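F-BAR domain only protein 1 (Danio rerio, PDB 5JP2) probably acts at an early step of clathrin-mediated endocytosis, its mu homology domain binding a peptide of Eps15. Local coordinates at residues E15-A21 and R265-V271; L47-A53 and S124-L130. One frame throughout, in Å; residues are numbered along the deposited sequence.

Contact 1 of 2, residues E15-A21 and R265-V271; sequences ESWPVAA and RYRMSLV
Strands 17-21 and 266-271 pair in parallel, their N-to-C directions 40° apart: Arg267 N donates to Trp17 O at 3.0 Å, and Arg267 O receives Val19 N. After Met268, which pairs with Val19, the second strand carries an extra residue, Ser269. The register therefore slips by one, and Ala21 faces Val271 while Ala21 N bonds Leu270 O at 3.0 Å. In one of two modelled conformers of Trp17, the guanidinium of Arg265 lies over one indole face in a cation-pi stack, CZ 3.8 Å from the centroid of the six-membered ring. A bend at chi2 (69°) turns the group back over the ring. Its NH1 donates within the guanidinium plane to Glu15 O at 3.3 Å, helping to fix its rotation. In that conformer Tyr266 CE2 abuts the indole edge at Trp17 CE3, 3.3 Å away. On the other sheet face, Arg267 lays its guanidinium over Pro18 CB; NH2 donates to a water that also bonds Glu15 OE1 and Ser16 O, and makes a salt bridge with an acidic side chain of the bound peptide. Trp17 packs against Ile55 and Ile58 of helix 55-61, while Val19, Tyr266 and Met268 meet Leu261 of strand 258-261.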
loop_
_atom_site.group_PDB
_atom_site.type_symbol
_atom_site.label_atom_id
_atom_site.label_comp_id
_atom_site.label_asym_id
_atom_site.label_seq_id
_atom_site.Cartn_x
_atom_site.Cartn_y
_atom_site.Cartn_z
ATOM N N GLU B 15 -14.155 15.946 27.180
ATOM C CA GLU B 15 -14.703 15.276 26.008
ATOM C C GLU B 15 -13.703 14.274 25.439
ATOM O O GLU B 15 -12.489 14.440 25.562
ATOM C CB GLU B 15 -15.106 16.286 24.928
ATOM C CG GLU B 15 -14.079 17.338 24.605
ATOM C CD GLU B 15 -14.443 18.147 23.369
ATOM O OE1 GLU B 15 -15.213 17.644 22.532
ATOM O OE2 GLU B 15 -13.960 19.287 23.229
ATOM N N SER B 16 -14.230 13.205 24.843
ATOM C CA SER B 16 -13.387 12.194 24.210
ATOM C C SER B 16 -12.645 12.792 23.025
ATOM O O SER B 16 -13.224 13.525 22.222
ATOM C CB SER B 16 -14.231 11.009 23.754
ATOM O OG SER B 16 -13.415 9.877 23.523
ATOM N N TRP B 17 -11.369 12.468 22.907
ATOM C CA TRP B 17 -10.545 13.174 21.936
ATOM C C TRP B 17 -10.320 12.328 20.693
ATOM O O TRP B 17 -10.079 11.118 20.810
ATOM C CB TRP B 17 -9.208 13.546 22.562
ATOM C CG TRP B 17 -9.349 14.329 23.827
ATOM C CD1 TRP B 17 -10.029 15.500 23.993
ATOM C CD2 TRP B 17 -8.784 14.011 25.105
ATOM N NE1 TRP B 17 -9.928 15.925 25.293
ATOM C CE2 TRP B 17 -9.166 15.030 25.995
ATOM C CE3 TRP B 17 -7.994 12.965 25.580
ATOM C CZ2 TRP B 17 -8.782 15.033 27.331
ATOM C CZ3 TRP B 17 -7.616 12.971 26.905
ATOM C CH2 TRP B 17 -8.010 13.995 27.766
ATOM N N PRO B 18 -10.390 12.916 19.500
ATOM C CA PRO B 18 -10.227 12.128 18.274
ATOM C C PRO B 18 -8.781 12.006 17.816
ATOM O O PRO B 18 -8.000 12.954 17.897
ATOM C CB PRO B 18 -11.042 12.927 17.256
ATOM C CG PRO B 18 -10.829 14.355 17.698
ATOM C CD PRO B 18 -10.763 14.314 19.205
ATOM N N VAL B 19 -8.443 10.828 17.282
ATOM C CA VAL B 19 -7.222 10.633 16.511
ATOM C C VAL B 19 -7.587 9.891 15.237
ATOM O O VAL B 19 -8.662 9.307 15.120
ATOM C CB VAL B 19 -6.117 9.866 17.284
ATOM C CG1 VAL B 19 -5.728 10.602 18.556
ATOM C CG2 VAL B 19 -6.529 8.443 17.586
ATOM N N ALA B 20 -6.678 9.921 14.270
ATOM C CA ALA B 20 -6.861 9.222 13.011
ATOM C C ALA B 20 -5.614 8.415 12.662
ATOM O O ALA B 20 -4.496 8.797 13.004
ATOM C CB ALA B 20 -7.181 10.206 11.890
ATOM N N ALA B 21 -5.824 7.298 11.972
ATOM C CA ALA B 21 -4.763 6.385 11.574
ATOM C C ALA B 21 -4.710 6.262 10.053
ATOM O O ALA B 21 -5.705 6.488 9.365
ATOM C CB ALA B 21 -4.963 5.008 12.191
ATOM N N ARG B 265 -11.415 6.526 26.093
ATOM C CA ARG B 265 -11.040 7.908 26.364
ATOM C C ARG B 265 -10.691 8.647 25.089
ATOM O O ARG B 265 -10.790 9.875 25.037
ATOM C CB ARG B 265 -9.863 7.959 27.329
ATOM C CG ARG B 265 -9.615 9.321 27.955
ATOM C CD ARG B 265 -10.720 9.701 28.941
ATOM N NE ARG B 265 -10.671 11.105 29.347
ATOM C CZ ARG B 265 -10.974 12.129 28.557
ATOM N NH1 ARG B 265 -11.344 11.918 27.303
ATOM N NH2 ARG B 265 -10.905 13.367 29.020
ATOM N N TYR B 266 -10.259 7.922 24.069
ATOM C CA TYR B 266 -9.996 8.459 22.750
ATOM C C TYR B 266 -10.884 7.718 21.768
ATOM O O TYR B 266 -11.308 6.589 22.018
ATOM C CB TYR B 266 -8.523 8.290 22.368
ATOM C CG TYR B 266 -7.550 8.989 23.289
ATOM C CD1 TYR B 266 -7.122 8.402 24.463
ATOM C CD2 TYR B 266 -7.037 10.222 22.962
ATOM C CE1 TYR B 266 -6.247 9.040 25.289
ATOM C CE2 TYR B 266 -6.151 10.858 23.782
ATOM C CZ TYR B 266 -5.764 10.265 24.938
ATOM O OH TYR B 266 -4.891 10.914 25.756
ATOM N N ARG B 267 -11.169 8.346 20.644
ATOM C CA ARG B 267 -11.924 7.668 19.608
ATOM C C ARG B 267 -11.258 7.891 18.262
ATOM O O ARG B 267 -10.627 8.918 18.021
ATOM C CB ARG B 267 -13.392 8.124 19.576
ATOM C CG ARG B 267 -13.573 9.568 19.271
ATOM C CD ARG B 267 -15.023 10.002 19.366
ATOM N NE ARG B 267 -15.052 11.450 19.386
ATOM C CZ ARG B 267 -14.887 12.207 18.320
ATOM N NH1 ARG B 267 -14.727 11.656 17.129
ATOM N NH2 ARG B 267 -14.883 13.513 18.447
ATOM N N MET B 268 -11.430 6.921 17.379
ATOM C CA MET B 268 -10.757 6.935 16.092
ATOM C C MET B 268 -11.648 7.643 15.095
ATOM O O MET B 268 -12.690 7.120 14.695
ATOM C CB MET B 268 -10.422 5.525 15.622
ATOM C CG MET B 268 -9.560 5.537 14.381
ATOM S SD MET B 268 -7.795 5.642 14.700
ATOM C CE MET B 268 -7.525 3.989 15.197
ATOM N N SER B 269 -11.233 8.843 14.691
ATOM C CA SER B 269 -12.017 9.623 13.748
ATOM C C SER B 269 -12.127 8.925 12.403
ATOM O O SER B 269 -13.159 9.039 11.732
ATOM C CB SER B 269 -11.397 11.008 13.580
ATOM O OG SER B 269 -12.065 11.740 12.577
ATOM N N LEU B 270 -11.096 8.183 12.007
ATOM C CA LEU B 270 -11.009 7.616 10.672
ATOM C C LEU B 270 -9.770 6.735 10.577
ATOM O O LEU B 270 -8.764 6.992 11.233
ATOM C CB LEU B 270 -10.935 8.747 9.645
ATOM C CG LEU B 270 -10.777 8.532 8.155
ATOM C CD1 LEU B 270 -11.475 9.663 7.445
ATOM C CD2 LEU B 270 -9.331 8.574 7.827
ATOM N N VAL B 271 -9.823 5.752 9.683
ATOM C CA VAL B 271 -8.669 4.928 9.353
ATOM C C VAL B 271 -8.577 4.874 7.844
ATOM O O VAL B 271 -9.389 4.214 7.195
ATOM C CB VAL B 271 -8.754 3.514 9.928
ATOM C CG1 VAL B 271 -7.540 2.728 9.510
ATOM C CG2 VAL B 271 -8.814 3.569 11.422
HETATM O O HOH W 1 -15.260 15.370 20.777
#

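Contact 2 of 2, residues L47-A53 and S124-L130; sequences LTMSFPA and SYYNVAL
An antiparallel strand pair of the large mixed sheet in the mu homology domain, 47-52 with 125-130, presents one face to the bound Eps15 peptide and the other to the protein core. Met49 N donates to Val128 O at 2.7 Å, and Val128 N returns a bond to Met49 O. Phe51 and Tyr126 repeat this reciprocal pattern, with Phe51 N 2.9 Å from Tyr126 O, and Ala53 N to Ser124 O extends the pairing past Pro52. On the peptide face, Ser50 OG donates to Asn127 OD1 at 3.0 Å; the serine hydroxyl sits anti to its own backbone N (chi1 -170°), which directs it across to the amide. Tyr125 CD2 closes on the same Ser50 OG at 3.2 Å. Asn127 ND2, Tyr125 OH and Ser124 OG each bond acidic side chains of the peptide. With a valine in place of Asn127, Ser50 OG would probably lose its amide acceptor and the peptide an N-H donor to its acidic group. On the core face, Tyr126 packs on Glu116 and Ala117 of helix 106-119, and its CE2 reaches Ala53 CB at 3.9 Å. Phe51 CE1 touches Val128 CG2 at 4.0 Å, and Leu130 CD1 lies 3.7 Å from Met49 CB.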
loop_
_atom_site.group_PDB
_atom_site.type_symbol
_atom_site.label_atom_id
_atom_site.label_comp_id
_atom_site.label_asym_id
_atom_site.label_seq_id
_atom_site.Cartn_x
_atom_site.Cartn_y
_atom_site.Cartn_z
ATOM N N LEU B 47 2.317 2.412 9.409
ATOM C CA LEU B 47 1.195 2.897 10.205
ATOM C C LEU B 47 1.497 4.286 10.744
ATOM O O LEU B 47 2.436 4.464 11.515
ATOM C CB LEU B 47 0.888 1.950 11.354
ATOM C CG LEU B 47 -0.214 2.373 12.318
ATOM C CD1 LEU B 47 -1.552 2.483 11.631
ATOM C CD2 LEU B 47 -0.300 1.381 13.445
ATOM N N THR B 48 0.704 5.258 10.340
ATOM C CA THR B 48 0.841 6.624 10.803
ATOM C C THR B 48 -0.393 6.995 11.625
ATOM O O THR B 48 -1.494 6.519 11.361
ATOM C CB THR B 48 1.028 7.571 9.611
ATOM O OG1 THR B 48 2.297 7.324 9.017
ATOM C CG2 THR B 48 0.987 8.999 10.025
ATOM N N MET B 49 -0.205 7.811 12.655
ATOM C CA MET B 49 -1.332 8.330 13.409
ATOM C C MET B 49 -1.305 9.847 13.385
ATOM O O MET B 49 -0.243 10.459 13.473
ATOM C CB MET B 49 -1.346 7.823 14.836
ATOM C CG MET B 49 -2.562 8.287 15.588
ATOM S SD MET B 49 -2.767 7.545 17.190
ATOM C CE MET B 49 -3.247 5.897 16.772
ATOM N N SER B 50 -2.480 10.444 13.231
ATOM C CA SER B 50 -2.635 11.885 13.129
ATOM C C SER B 50 -3.350 12.431 14.363
ATOM O O SER B 50 -4.223 11.778 14.932
ATOM C CB SER B 50 -3.406 12.243 11.862
ATOM O OG SER B 50 -3.366 13.629 11.629
ATOM N N PHE B 51 -2.957 13.632 14.780
ATOM C CA PHE B 51 -3.490 14.282 15.961
ATOM C C PHE B 51 -3.997 15.676 15.624
ATOM O O PHE B 51 -3.319 16.431 14.928
ATOM C CB PHE B 51 -2.439 14.403 17.066
ATOM C CG PHE B 51 -2.025 13.102 17.658
ATOM C CD1 PHE B 51 -1.101 12.300 17.031
ATOM C CD2 PHE B 51 -2.551 12.687 18.850
ATOM C CE1 PHE B 51 -0.728 11.116 17.584
ATOM C CE2 PHE B 51 -2.181 11.507 19.396
ATOM C CZ PHE B 51 -1.267 10.716 18.761
ATOM N N PRO B 52 -5.149 16.063 16.155
ATOM C CA PRO B 52 -5.665 17.404 15.872
ATOM C C PRO B 52 -4.851 18.442 16.614
ATOM O O PRO B 52 -4.410 18.218 17.738
ATOM C CB PRO B 52 -7.106 17.343 16.383
ATOM C CG PRO B 52 -7.113 16.263 17.380
ATOM C CD PRO B 52 -6.092 15.257 16.944
ATOM N N ALA B 53 -4.618 19.576 15.958
ATOM C CA ALA B 53 -3.712 20.567 16.519
ATOM C C ALA B 53 -4.108 20.941 17.938
ATOM O O ALA B 53 -3.252 21.122 18.804
ATOM C CB ALA B 53 -3.653 21.793 15.621
ATOM N N SER B 124 -3.156 22.173 10.858
ATOM C CA SER B 124 -4.294 21.849 11.702
ATOM C C SER B 124 -4.214 20.441 12.265
ATOM O O SER B 124 -5.031 20.091 13.122
ATOM C CB SER B 124 -5.611 22.046 10.937
ATOM O OG SER B 124 -5.657 21.313 9.735
ATOM N N TYR B 125 -3.223 19.654 11.841
ATOM C CA TYR B 125 -2.990 18.321 12.378
ATOM C C TYR B 125 -1.517 17.965 12.250
ATOM O O TYR B 125 -0.775 18.576 11.484
ATOM C CB TYR B 125 -3.847 17.272 11.677
ATOM C CG TYR B 125 -3.564 17.137 10.215
ATOM C CD1 TYR B 125 -4.171 17.975 9.302
ATOM C CD2 TYR B 125 -2.698 16.173 9.740
ATOM C CE1 TYR B 125 -3.926 17.864 7.968
ATOM C CE2 TYR B 125 -2.445 16.056 8.401
ATOM C CZ TYR B 125 -3.066 16.902 7.519
ATOM O OH TYR B 125 -2.824 16.797 6.177
ATOM N N TYR B 126 -1.099 16.973 13.030
ATOM C CA TYR B 126 0.293 16.557 13.097
ATOM C C TYR B 126 0.366 15.044 13.013
ATOM O O TYR B 126 -0.322 14.349 13.759
ATOM C CB TYR B 126 0.950 17.048 14.383
ATOM C CG TYR B 126 0.852 18.535 14.544
ATOM C CD1 TYR B 126 1.434 19.384 13.625
ATOM C CD2 TYR B 126 0.166 19.093 15.613
ATOM C CE1 TYR B 126 1.336 20.752 13.759
ATOM C CE2 TYR B 126 0.061 20.461 15.756
ATOM C CZ TYR B 126 0.649 21.287 14.825
ATOM O OH TYR B 126 0.554 22.654 14.957
ATOM N N ASN B 127 1.193 14.539 12.110
ATOM C CA ASN B 127 1.301 13.111 11.874
ATOM C C ASN B 127 2.468 12.521 12.651
ATOM O O ASN B 127 3.509 13.157 12.805
ATOM C CB ASN B 127 1.468 12.827 10.389
ATOM C CG ASN B 127 0.226 13.128 9.608
ATOM O OD1 ASN B 127 -0.877 12.978 10.108
ATOM N ND2 ASN B 127 0.394 13.539 8.369
ATOM N N VAL B 128 2.279 11.301 13.138
ATOM C CA VAL B 128 3.278 10.567 13.902
ATOM C C VAL B 128 3.407 9.154 13.348
ATOM O O VAL B 128 2.405 8.459 13.171
ATOM C CB VAL B 128 2.900 10.520 15.387
ATOM C CG1 VAL B 128 3.890 9.717 16.139
ATOM C CG2 VAL B 128 2.822 11.922 15.931
ATOM N N ALA B 129 4.641 8.701 13.170
ATOM C CA ALA B 129 4.928 7.402 12.573
ATOM C C ALA B 129 5.012 6.358 13.672
ATOM O O ALA B 129 5.879 6.430 14.536
ATOM C CB ALA B 129 6.220 7.460 11.765
ATOM N N LEU B 130 4.072 5.426 13.678
ATOM C CA LEU B 130 4.044 4.396 14.704
ATOM C C LEU B 130 4.840 3.140 14.355
ATOM O O LEU B 130 5.461 2.546 15.239
ATOM C CB LEU B 130 2.600 4.027 15.016
ATOM C CG LEU B 130 1.746 5.192 15.512
ATOM C CD1 LEU B 130 0.391 4.719 15.983
ATOM C CD2 LEU B 130 2.455 5.907 16.628
#

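From the N terminus, residues 15-21 open contact 1, and 47-53, on the next strand, begin contact 2. Contact 2 closes first, at 124-130, around a loop that includes helices 55-61 and 106-119. The chain then passes through the zinc-bearing part of the molecule and returns at 265-271, so contact 2 falls within the longer loop of contact 1. The centres lie about 11 Å apart, and strands 17-31 and 39-52 join the two directly: Ala20 O and Ser50 N, 2.6 Å apart, probably form a hydrogen bond. Together the contacts line up strands 125-137, 39-52, 17-31 and 266-283 in one mixed sheet, across which the peptide lies, Ala20 and Ser50 both packing on an aromatic side chain.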